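Local coordinates for protein PrgZ (Enterococcus faecalis, PDB 4FAJ) that is a pheromone receptor of the bacterial solute-binding protein 5 family, binds peptide outside the cell while anchored to the membrane, and probably serves peptide import, at residues 333-338 and 403-408. Numbering follows the deposited sequence.
Sequences LQNKNV and KEIDLS
Asn335 and Glu404 mark the nearest backbone approach, with their CA atoms 8.2 Å apart. Asn335 is the N-cap of helix 336-345, while 403-408 is an irregular loop.

Glu404 reaches across with its chain extended beyond CG, and OE1 takes two amide N-H groups. Asn335 ND2 donates to Glu404 OE1 at 2.9 Å, on the anti side, with an N-H...O angle of 161°. Asn337 ND2 donates to the same OE1 of Glu404 at 3.0 Å, on the syn side. Both donors are tilted 32° out of the carboxylate plane, toward opposite faces, yet OE1 lies close to both amide planes. A water accepts from Asn337 ND2 and donates to Glu404 OE2.

With chi1 at -174°, the Asn335 side chain swings away from its own backbone N, and its amide lies between Val338 N and Glu404. Asn335 OD1 accepts from Val338 N at 3.2 Å, in the carbonyl plane and on a lone pair. This capping bond fixes the amide with ND2 facing Glu404. Ile405 CG2 lies 3.8 Å from Asn335 ND2.

This surface contact, away from the zinc sites, ties the start of helix 336-345 to the loop between helix 391-402 and strand 412-418. Asn335 and Val338 also touch Ala401 of helix 391-402.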
# COMPACT_ATOMS: atom_id res chain seq x y z
N LEU A 333 -7.05 20.72 -14.53
CA LEU A 333 -6.45 19.37 -14.57
C LEU A 333 -7.05 18.48 -15.65
O LEU A 333 -6.49 17.44 -15.99
CB LEU A 333 -6.53 18.69 -13.20
CG LEU A 333 -5.67 19.37 -12.13
CD1 LEU A 333 -5.80 18.67 -10.80
CD2 LEU A 333 -4.19 19.44 -12.57
N GLN A 334 -8.18 18.91 -16.20
CA GLN A 334 -8.78 18.30 -17.39
C GLN A 334 -7.95 18.60 -18.65
O GLN A 334 -8.00 17.85 -19.62
CB GLN A 334 -10.23 18.81 -17.50
CG GLN A 334 -10.91 18.77 -18.86
CD GLN A 334 -12.36 19.24 -18.76
OE1 GLN A 334 -13.20 18.55 -18.17
NE2 GLN A 334 -12.66 20.42 -19.30
N ASN A 335 -7.18 19.68 -18.62
CA ASN A 335 -6.34 20.07 -19.76
C ASN A 335 -5.00 19.30 -19.77
O ASN A 335 -4.21 19.40 -18.83
CB ASN A 335 -6.14 21.59 -19.75
CG ASN A 335 -5.41 22.11 -20.98
OD1 ASN A 335 -4.21 21.97 -21.10
ND2 ASN A 335 -6.15 22.76 -21.89
N LYS A 336 -4.75 18.55 -20.84
CA LYS A 336 -3.54 17.71 -20.92
C LYS A 336 -2.25 18.53 -20.83
O LYS A 336 -1.29 18.09 -20.21
CB LYS A 336 -3.55 16.86 -22.20
CG LYS A 336 -2.53 15.72 -22.18
CD LYS A 336 -2.59 14.85 -23.44
CE LYS A 336 -3.78 13.89 -23.39
NZ LYS A 336 -3.81 12.94 -24.53
N ASN A 337 -2.22 19.71 -21.44
CA ASN A 337 -1.03 20.57 -21.36
C ASN A 337 -0.69 21.05 -19.93
O ASN A 337 0.48 21.18 -19.57
CB ASN A 337 -1.13 21.76 -22.32
CG ASN A 337 -1.09 21.33 -23.79
OD1 ASN A 337 -0.26 20.52 -24.20
ND2 ASN A 337 -2.00 21.88 -24.58
N VAL A 338 -1.72 21.32 -19.13
CA VAL A 338 -1.52 21.68 -17.73
C VAL A 338 -0.83 20.51 -17.02
O VAL A 338 0.17 20.70 -16.34
CB VAL A 338 -2.85 22.03 -17.02
CG1 VAL A 338 -2.64 22.17 -15.51
CG2 VAL A 338 -3.45 23.31 -17.60
N LYS A 403 -3.60 29.47 -23.47
CA LYS A 403 -4.35 29.79 -24.68
C LYS A 403 -5.66 28.99 -24.80
O LYS A 403 -6.56 29.39 -25.55
CB LYS A 403 -3.51 29.54 -25.94
CG LYS A 403 -2.19 30.31 -26.00
CD LYS A 403 -1.69 30.42 -27.45
CE LYS A 403 -0.17 30.39 -27.55
NZ LYS A 403 0.51 31.23 -26.52
N GLU A 404 -5.75 27.88 -24.08
CA GLU A 404 -6.90 26.97 -24.16
C GLU A 404 -7.89 27.10 -23.01
O GLU A 404 -8.97 26.53 -23.08
CB GLU A 404 -6.40 25.51 -24.22
CG GLU A 404 -5.51 25.20 -25.42
CD GLU A 404 -4.81 23.85 -25.34
OE1 GLU A 404 -4.60 23.32 -24.22
OE2 GLU A 404 -4.46 23.31 -26.40
N ILE A 405 -7.54 27.83 -21.95
CA ILE A 405 -8.43 27.95 -20.78
C ILE A 405 -8.71 29.40 -20.34
O ILE A 405 -8.00 30.33 -20.74
CB ILE A 405 -7.90 27.14 -19.57
CG1 ILE A 405 -6.71 27.84 -18.91
CG2 ILE A 405 -7.54 25.72 -19.99
CD1 ILE A 405 -7.08 28.78 -17.77
N ASP A 406 -9.73 29.57 -19.51
CA ASP A 406 -10.11 30.88 -18.95
C ASP A 406 -9.44 31.10 -17.59
O ASP A 406 -9.87 30.54 -16.59
CB ASP A 406 -11.63 30.99 -18.81
CG ASP A 406 -12.09 32.35 -18.29
OD1 ASP A 406 -11.31 33.06 -17.62
OD2 ASP A 406 -13.26 32.71 -18.55
N LEU A 407 -8.41 31.94 -17.57
CA LEU A 407 -7.65 32.23 -16.34
C LEU A 407 -8.41 33.16 -15.37
O LEU A 407 -8.07 33.22 -14.19
CB LEU A 407 -6.28 32.83 -16.67
CG LEU A 407 -5.23 31.93 -17.36
CD1 LEU A 407 -4.92 30.68 -16.54
CD2 LEU A 407 -5.66 31.55 -18.76
N SER A 408 -9.42 33.87 -15.87
CA SER A 408 -10.27 34.71 -15.01
C SER A 408 -10.93 33.87 -13.92
O SER A 408 -10.79 34.16 -12.73
CB SER A 408 -11.36 35.41 -15.83
OG SER A 408 -10.87 35.82 -17.10
O HOH W 1 -3.01 21.35 -27.37